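Local coordinates for CPXV018 protein (Cowpox virus, PDB 4PDC) that probably acts as a secreted MHC class I-like decoy that binds the natural killer cell receptor NKG2D and blunts recognition of infected cells, at residues I46-E49 with I50-F54; T119-E122 with F123-K126; T108-T112 with N113-W117; C84-T87 with D88-S91. The protein carries 2 engineered substitutions. All coordinates share one frame; numbering follows the deposited sequence.

Contact 1 (I46-E49 with I50-F54); sequences IGDE and IFLPF
The carboxylate of Asp48 folds forward over the start of the helix and meets the three successive backbone amides of Ile50, Phe51 and Leu52. Asp48 OD2 carries the main bond, accepting from Leu52 N at 2.8 Å, with the donor lying nearly along the C-O axis. Asp48 OD2 also takes a weak, bent bond from Phe51 N at 2.9 Å. Asp48 OD1 adds weak bonds from Ile50 N (3.4 Å) and Phe51 N (3.5 Å), so both carboxylate oxygens share the Phe51 N-H, each weakly. With CG anti to the backbone N (chi1 168°), the carboxylate is carried over these amides, where its negative charge would suit the positive end of the helix dipole. Asp48 OD1 also lies near the plane of the Phe51 ring, 3.4 Å from Phe51 CD2 at its edge. Leu52 CG packs 3.5 Å from Asp48 OD2. Ile50 CG2 lies over one face of the Phe51 ring, offset toward its rim. Pro53 CG rests 3.3 Å from Glu49 O. Farther out, Lys144 forms a long, weak ion pair with Asp48 OD1. At the start of helix 51-64, Phe51 packs against Leu141 of helix 131-146 and meets His137 edge-to-face, while Leu52 packs on Pro40 of strand 38-40.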
# COMPACT_ATOMS: atom_id res chain seq x y z
N ILE E 46 -11.02 -19.84 -12.09
CA ILE E 46 -11.75 -20.72 -11.19
C ILE E 46 -10.81 -21.33 -10.16
O ILE E 46 -9.76 -21.86 -10.50
CB ILE E 46 -12.48 -21.83 -11.97
CG1 ILE E 46 -13.66 -21.21 -12.73
CG2 ILE E 46 -12.98 -22.93 -11.02
CD1 ILE E 46 -14.39 -22.15 -13.65
N GLY E 47 -11.19 -21.22 -8.89
CA GLY E 47 -10.40 -21.77 -7.80
C GLY E 47 -9.31 -20.85 -7.30
O GLY E 47 -8.60 -21.18 -6.35
N ASP E 48 -9.17 -19.68 -7.93
CA ASP E 48 -8.16 -18.72 -7.50
C ASP E 48 -8.41 -18.30 -6.05
O ASP E 48 -9.53 -17.96 -5.68
CB ASP E 48 -8.15 -17.50 -8.41
CG ASP E 48 -7.33 -16.36 -7.85
OD1 ASP E 48 -6.09 -16.48 -7.80
OD2 ASP E 48 -7.93 -15.34 -7.45
N GLU E 49 -7.35 -18.32 -5.24
CA GLU E 49 -7.47 -18.00 -3.81
C GLU E 49 -6.62 -16.79 -3.44
O GLU E 49 -6.45 -16.49 -2.26
CB GLU E 49 -7.07 -19.22 -2.96
CG GLU E 49 -5.69 -19.77 -3.27
CD GLU E 49 -5.33 -21.01 -2.46
OE1 GLU E 49 -4.39 -21.73 -2.86
OE2 GLU E 49 -5.98 -21.27 -1.43
N ILE E 50 -6.10 -16.09 -4.44
CA ILE E 50 -5.20 -14.96 -4.22
C ILE E 50 -5.84 -13.63 -4.65
O ILE E 50 -5.92 -12.69 -3.86
CB ILE E 50 -3.89 -15.14 -5.00
CG1 ILE E 50 -3.16 -16.39 -4.49
CG2 ILE E 50 -2.99 -13.92 -4.85
CD1 ILE E 50 -2.10 -16.90 -5.43
N PHE E 51 -6.27 -13.56 -5.90
CA PHE E 51 -6.75 -12.29 -6.45
C PHE E 51 -8.22 -12.03 -6.14
O PHE E 51 -8.58 -10.91 -5.79
CB PHE E 51 -6.49 -12.27 -7.95
CG PHE E 51 -5.03 -12.37 -8.29
CD1 PHE E 51 -4.24 -11.24 -8.31
CD2 PHE E 51 -4.45 -13.60 -8.55
CE1 PHE E 51 -2.89 -11.33 -8.60
CE2 PHE E 51 -3.10 -13.69 -8.84
CZ PHE E 51 -2.32 -12.56 -8.87
N LEU E 52 -9.06 -13.06 -6.24
CA LEU E 52 -10.48 -12.89 -5.96
C LEU E 52 -10.74 -12.34 -4.55
O LEU E 52 -11.47 -11.36 -4.40
CB LEU E 52 -11.23 -14.22 -6.15
CG LEU E 52 -11.34 -14.76 -7.58
CD1 LEU E 52 -12.09 -16.09 -7.57
CD2 LEU E 52 -12.01 -13.77 -8.52
N PRO E 53 -10.14 -12.96 -3.51
CA PRO E 53 -10.43 -12.44 -2.16
C PRO E 53 -9.85 -11.05 -1.94
O PRO E 53 -10.44 -10.26 -1.22
CB PRO E 53 -9.76 -13.47 -1.24
CG PRO E 53 -8.75 -14.15 -2.08
CD PRO E 53 -9.29 -14.16 -3.48
N PHE E 54 -8.71 -10.77 -2.56
CA PHE E 54 -8.09 -9.45 -2.47
C PHE E 54 -8.99 -8.40 -3.12
O PHE E 54 -9.28 -7.37 -2.51
CB PHE E 54 -6.71 -9.47 -3.15
CG PHE E 54 -5.99 -8.15 -3.12
CD1 PHE E 54 -5.30 -7.75 -1.99
CD2 PHE E 54 -5.99 -7.32 -4.22
CE1 PHE E 54 -4.63 -6.54 -1.96
CE2 PHE E 54 -5.33 -6.11 -4.20
CZ PHE E 54 -4.65 -5.72 -3.07

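Contact 2 (T119-E122 with F123-K126)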
# COMPACT_ATOMS: atom_id res chain seq x y z
N THR E 119 -12.50 13.39 -7.20
CA THR E 119 -11.36 13.66 -6.34
C THR E 119 -11.02 12.51 -5.39
O THR E 119 -10.02 12.59 -4.69
CB THR E 119 -11.59 14.92 -5.48
OG1 THR E 119 -12.72 14.73 -4.62
CG2 THR E 119 -11.84 16.13 -6.38
N THR E 120 -11.84 11.45 -5.36
CA THR E 120 -11.62 10.37 -4.39
C THR E 120 -11.52 8.96 -4.98
O THR E 120 -11.14 8.03 -4.27
CB THR E 120 -12.74 10.31 -3.33
OG1 THR E 120 -13.96 9.88 -3.93
CG2 THR E 120 -12.92 11.67 -2.67
N SER E 121 -11.88 8.78 -6.24
CA SER E 121 -11.91 7.44 -6.82
C SER E 121 -10.52 6.78 -6.84
O SER E 121 -10.36 5.65 -6.37
CB SER E 121 -12.48 7.49 -8.24
OG SER E 121 -13.89 7.56 -8.20
N GLU E 122 -9.53 7.48 -7.39
CA GLU E 122 -8.17 6.94 -7.43
C GLU E 122 -7.68 6.64 -6.02
O GLU E 122 -7.12 5.58 -5.74
CB GLU E 122 -7.21 7.92 -8.13
CG GLU E 122 -5.80 7.37 -8.31
CD GLU E 122 -4.88 8.33 -9.05
OE1 GLU E 122 -5.34 9.43 -9.43
OE2 GLU E 122 -3.69 7.99 -9.23
N PHE E 123 -7.91 7.60 -5.12
CA PHE E 123 -7.59 7.46 -3.71
C PHE E 123 -8.20 6.19 -3.12
O PHE E 123 -7.50 5.40 -2.48
CB PHE E 123 -8.09 8.71 -2.97
CG PHE E 123 -7.99 8.64 -1.47
CD1 PHE E 123 -6.86 9.08 -0.81
CD2 PHE E 123 -9.06 8.17 -0.72
CE1 PHE E 123 -6.78 9.03 0.56
CE2 PHE E 123 -8.98 8.11 0.66
CZ PHE E 123 -7.84 8.55 1.30
N ARG E 124 -9.49 5.99 -3.35
CA ARG E 124 -10.21 4.87 -2.75
C ARG E 124 -9.77 3.53 -3.34
O ARG E 124 -9.86 2.49 -2.69
CB ARG E 124 -11.72 5.07 -2.90
CG ARG E 124 -12.31 6.03 -1.87
CD ARG E 124 -13.53 6.76 -2.39
NE ARG E 124 -14.38 5.87 -3.16
CZ ARG E 124 -14.83 6.10 -4.38
NH1 ARG E 124 -14.57 7.23 -5.03
NH2 ARG E 124 -15.58 5.18 -4.96
N LEU E 125 -9.27 3.55 -4.58
CA LEU E 125 -8.74 2.34 -5.21
C LEU E 125 -7.33 2.01 -4.72
O LEU E 125 -7.01 0.84 -4.47
CB LEU E 125 -8.73 2.49 -6.73
CG LEU E 125 -7.97 1.40 -7.50
CD1 LEU E 125 -8.55 0.03 -7.22
CD2 LEU E 125 -7.98 1.69 -9.00
N LYS E 126 -6.49 3.03 -4.59
CA LYS E 126 -5.06 2.80 -4.40
C LYS E 126 -4.64 2.66 -2.95
O LYS E 126 -3.44 2.60 -2.65
CB LYS E 126 -4.27 3.93 -5.06
CG LYS E 126 -4.32 3.87 -6.58
CD LYS E 126 -3.35 4.85 -7.22
CE LYS E 126 -3.24 4.62 -8.72
NZ LYS E 126 -2.18 5.48 -9.31
O HOH W 1 -8.42 10.32 -5.80
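Thr120 and Ser121 meet Arg124, and Glu122 meets Lys126, in side-chain contacts about one turn apart within helix 113-126, which packs on the sheet of what is consistent with an MHC class I-like platform. Arg124 is buried and carries most of the polar contact. Bent at chi3 (41°), its chain doubles back so that Arg124 NH1 donates to Thr120 OG1 at 2.9 Å, somewhat out of the guanidinium plane, and weakly to Ser121 OG at 3.3 Å. Both hydroxyls are also held by the preceding turn, Thr120 OG1 by Met116 O and Ser121 OG by Trp117 O, so each links the guanidinium to the helix backbone. Phe62 adds a second hold, its carbonyl O accepting from Arg124 NE and its ring making a cation-pi contact. The extended chains of Glu122 and Lys126 cross obliquely, Glu122 CG 3.7 Å from Lys126 CD, and end in a salt bridge of 2.9 Å between Glu122 OE2 and Lys126 NZ that uses the anti lone pair of OE2; OE1 is taken by Gln95.

The backbone is regular from Arg124 N to Thr120 O (2.8 Å) onward. One residue earlier, a water stands in place of the direct bond, accepting from Phe123 N at 2.8 Å and donating weakly to Thr119 O at 3.0 Å, where the helix opens slightly. Phe123 stacks on one aromatic ring of another protein chain and meets a second edge-to-face. Inward, Ser121 and Leu125 rest on Tyr80 of strand 75-87 and on helix 51-64 through Phe62 and Val58, while Ser121 and Glu122 also touch Tyr97 of strand 90-99.

Contact 3 (T108-T112 with N113-W117); sequences TQEAT and NKNMW
The side-chain amide nitrogen of Asn115 is gripped by two oxygens of the loop ahead of its helix. Asn115 ND2 donates to Thr108 OG1 at 2.6 Å, almost exactly in the amide plane, and to Glu110 O at 2.7 Å, close to that plane. The carbonyl end is used as well: Asn115 OD1 receives Thr108 N at 2.9 Å in a nearly straight bond (170°), although the donor stands above the carbonyl plane and not on a lone pair. With both ends engaged, the amide is held flat and its rotation fixed, and the loop from Thr108 to Glu110 is curled round it.

Thr112 begins the helix as its N-cap. Thr112 OG1, set between the backbone N and the carbonyl carbon (chi1 61°), accepts from Asn115 N at 3.1 Å, while Thr112 O takes Met116 N at 3.0 Å as the first helical turn closes. Asn115 is thus tied to the loop through backbone and side chain alike.

The capped turn opens helix 113-126 at the end of the loop that follows strand 102-104. Asn113 binds Glu76 and the backbone of Val69, Lys114 makes a cation-pi contact with Tyr104, and Trp117 packs on Leu78 and Tyr80 of strand 75-87.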
# COMPACT_ATOMS: atom_id res chain seq x y z
N THR E 108 -15.17 21.14 -9.90
CA THR E 108 -15.80 22.43 -9.63
C THR E 108 -15.88 22.64 -8.12
O THR E 108 -15.49 21.76 -7.35
CB THR E 108 -17.21 22.54 -10.25
OG1 THR E 108 -18.06 21.53 -9.71
CG2 THR E 108 -17.13 22.39 -11.76
N GLN E 109 -16.39 23.79 -7.70
CA GLN E 109 -16.33 24.18 -6.29
C GLN E 109 -17.45 23.55 -5.46
O GLN E 109 -17.25 23.19 -4.30
CB GLN E 109 -16.39 25.70 -6.17
CG GLN E 109 -15.66 26.25 -4.95
CD GLN E 109 -14.17 26.00 -5.01
OE1 GLN E 109 -13.58 25.91 -6.09
NE2 GLN E 109 -13.54 25.89 -3.85
N GLU E 110 -18.63 23.44 -6.06
CA GLU E 110 -19.81 22.92 -5.36
C GLU E 110 -19.61 21.49 -4.85
O GLU E 110 -18.87 20.70 -5.44
CB GLU E 110 -21.05 22.98 -6.26
CG GLU E 110 -20.80 22.59 -7.71
CD GLU E 110 -22.07 22.45 -8.53
OE1 GLU E 110 -23.17 22.58 -7.94
OE2 GLU E 110 -21.97 22.21 -9.75
N ALA E 111 -20.26 21.18 -3.73
CA ALA E 111 -20.21 19.84 -3.16
C ALA E 111 -21.22 18.94 -3.84
O ALA E 111 -22.43 19.04 -3.60
CB ALA E 111 -20.45 19.89 -1.66
N THR E 112 -20.72 18.06 -4.70
CA THR E 112 -21.57 17.16 -5.47
C THR E 112 -20.96 15.77 -5.51
O THR E 112 -19.76 15.59 -5.28
CB THR E 112 -21.74 17.65 -6.90
OG1 THR E 112 -20.46 17.71 -7.53
CG2 THR E 112 -22.39 19.04 -6.91
N ASN E 113 -21.78 14.78 -5.84
CA ASN E 113 -21.30 13.42 -6.02
C ASN E 113 -20.30 13.37 -7.17
O ASN E 113 -19.32 12.64 -7.12
CB ASN E 113 -22.48 12.48 -6.28
CG ASN E 113 -23.35 12.29 -5.04
OD1 ASN E 113 -22.85 12.30 -3.92
ND2 ASN E 113 -24.65 12.13 -5.25
N LYS E 114 -20.55 14.18 -8.20
CA LYS E 114 -19.68 14.24 -9.36
C LYS E 114 -18.26 14.68 -8.97
O LYS E 114 -17.27 14.07 -9.39
CB LYS E 114 -20.26 15.20 -10.40
CG LYS E 114 -19.51 15.23 -11.72
CD LYS E 114 -20.17 16.19 -12.70
CE LYS E 114 -19.48 16.19 -14.04
NZ LYS E 114 -20.07 17.18 -14.98
N ASN E 115 -18.16 15.73 -8.17
CA ASN E 115 -16.86 16.22 -7.73
C ASN E 115 -16.16 15.27 -6.76
O ASN E 115 -14.96 15.04 -6.88
CB ASN E 115 -17.01 17.60 -7.08
CG ASN E 115 -17.15 18.71 -8.10
OD1 ASN E 115 -16.56 18.66 -9.18
ND2 ASN E 115 -17.94 19.73 -7.77
N MET E 116 -16.90 14.74 -5.80
CA MET E 116 -16.32 13.82 -4.83
C MET E 116 -15.81 12.56 -5.52
O MET E 116 -14.75 12.03 -5.18
CB MET E 116 -17.35 13.45 -3.76
CG MET E 116 -16.77 12.64 -2.62
SD MET E 116 -18.01 12.10 -1.44
CE MET E 116 -18.69 13.67 -0.90
N TRP E 117 -16.58 12.08 -6.49
CA TRP E 117 -16.21 10.90 -7.26
C TRP E 117 -14.88 11.14 -7.98
O TRP E 117 -14.01 10.27 -8.02
CB TRP E 117 -17.31 10.56 -8.26
CG TRP E 117 -17.07 9.33 -9.07
CD1 TRP E 117 -16.57 9.27 -10.34
CD2 TRP E 117 -17.34 7.97 -8.68
NE1 TRP E 117 -16.51 7.96 -10.77
CE2 TRP E 117 -16.97 7.15 -9.77
CE3 TRP E 117 -17.85 7.38 -7.52
CZ2 TRP E 117 -17.10 5.76 -9.73
CZ3 TRP E 117 -17.98 6.00 -7.49
CH2 TRP E 117 -17.61 5.21 -8.58

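Contact 4 (C84-T87 with D88-S91)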
# COMPACT_ATOMS: atom_id res chain seq x y z
N CYS E 84 -3.84 -0.53 -16.17
CA CYS E 84 -2.39 -0.55 -16.25
C CYS E 84 -2.00 -1.41 -17.45
O CYS E 84 -2.70 -2.35 -17.83
CB CYS E 84 -1.75 -1.07 -14.95
SG CYS E 84 -2.03 -2.81 -14.53
N ASP E 85 -0.87 -1.05 -18.06
CA ASP E 85 -0.43 -1.65 -19.31
C ASP E 85 1.04 -2.02 -19.19
O ASP E 85 1.87 -1.18 -18.85
CB ASP E 85 -0.65 -0.67 -20.47
CG ASP E 85 -0.23 -1.24 -21.81
OD1 ASP E 85 0.98 -1.46 -22.03
OD2 ASP E 85 -1.12 -1.45 -22.67
N TYR E 86 1.36 -3.29 -19.46
CA TYR E 86 2.74 -3.75 -19.46
C TYR E 86 3.13 -4.19 -20.87
O TYR E 86 2.73 -5.26 -21.34
CB TYR E 86 2.94 -4.89 -18.46
CG TYR E 86 4.38 -5.12 -18.08
CD1 TYR E 86 5.13 -4.11 -17.49
CD2 TYR E 86 4.99 -6.35 -18.29
CE1 TYR E 86 6.44 -4.31 -17.13
CE2 TYR E 86 6.31 -6.56 -17.94
CZ TYR E 86 7.03 -5.53 -17.35
OH TYR E 86 8.34 -5.73 -17.00
N THR E 87 3.92 -3.34 -21.52
CA THR E 87 4.31 -3.53 -22.91
C THR E 87 5.78 -3.15 -23.06
O THR E 87 6.18 -2.05 -22.68
CB THR E 87 3.45 -2.65 -23.86
OG1 THR E 87 2.06 -2.95 -23.67
CG2 THR E 87 3.82 -2.89 -25.31
N ASP E 88 6.58 -4.07 -23.59
CA ASP E 88 8.01 -3.83 -23.77
C ASP E 88 8.64 -3.49 -22.42
O ASP E 88 9.46 -2.57 -22.31
CB ASP E 88 8.23 -2.69 -24.78
CG ASP E 88 9.69 -2.53 -25.17
OD1 ASP E 88 10.42 -3.55 -25.24
OD2 ASP E 88 10.12 -1.38 -25.40
N ASN E 89 8.24 -4.24 -21.40
CA ASN E 89 8.76 -4.06 -20.04
C ASN E 89 8.54 -2.65 -19.48
O ASN E 89 9.18 -2.27 -18.50
CB ASN E 89 10.25 -4.40 -19.99
CG ASN E 89 10.53 -5.82 -20.44
OD1 ASN E 89 11.26 -6.04 -21.41
ND2 ASN E 89 9.95 -6.79 -19.74
N LYS E 90 7.64 -1.89 -20.10
CA LYS E 90 7.32 -0.55 -19.64
C LYS E 90 5.91 -0.48 -19.07
O LYS E 90 4.96 -0.98 -19.67
CB LYS E 90 7.48 0.46 -20.78
CG LYS E 90 8.94 0.73 -21.14
CD LYS E 90 9.06 1.58 -22.40
CE LYS E 90 10.52 1.92 -22.69
NZ LYS E 90 11.38 0.70 -22.73
N SER E 91 5.80 0.14 -17.90
CA SER E 91 4.54 0.28 -17.20
C SER E 91 3.91 1.63 -17.50
O SER E 91 4.52 2.66 -17.26
CB SER E 91 4.74 0.13 -15.69
OG SER E 91 5.37 -1.09 -15.36
O HOH W 2 2.90 0.18 -21.15
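One face of the Tyr86 ring is met by the backbone of Asn89, with Asn89 N over it and Asn89 CA 3.5 Å from Tyr86 CZ. The side-chain amide of Asn89 is turned steeply to the ring, the two planes 71° apart, and reaches past it so that Asn89 ND2 makes a weak but straight bond to the tyrosine hydroxyl, 3.4 Å from Tyr86 OH. A chi1 of -161° swings the tyrosine ring toward the turn and not back along its strand. Ser91 lies on the same face of the sheet, its OG at the edge of the ring, 3.7 Å from Tyr86 CD1.

Thr87 and Lys90 point to the other face and form the hydrogen-bonded pair that closes the hairpin, with Lys90 N to Thr87 O at 3.0 Å and Thr87 N to Lys90 O at 3.2 Å. Between them Asp88 and Asn89, both in the left-handed region, make the type I' turn of a two-residue beta hairpin. Lys90 bends at its end toward Asp88, but Lys90 NZ and Asp88 OD2 meet in a long salt bridge of 3.6 Å. A water lies 2.7 Å from Asp85 OD1 and 2.8 Å from Lys90 O, between the strands.

The hairpin joins strands 75-87 and 90-99. Tyr86 and Ser91 face Ile135 of helix 131-146, to which Cys84 is fastened by its disulfide with Cys134, and on its other side strand 75-87 pairs with strand 2-13.

Along the chain the order is contact 1, contact 4, contact 3, contact 2. Contacts 3 and 2 share helix 113-126, their centres 14 Å apart, and touch where Arg124 NH2 packs 3.6 Å from Trp117 CZ3. Contact 1, at the start of helix 51-64, has its centre 35 Å from that of contact 3, on the opposite side of the chain's centre. Contact 4 ends a hairpin of the antiparallel sheet, its centre about 22 Å from that of contact 2 and 23 Å from that of contact 1. Together they span helices and sheet of an MHC class I-like platform; contacts 1, 2 and 3 also reach another protein chain, consistent with receptor binding on the helical side.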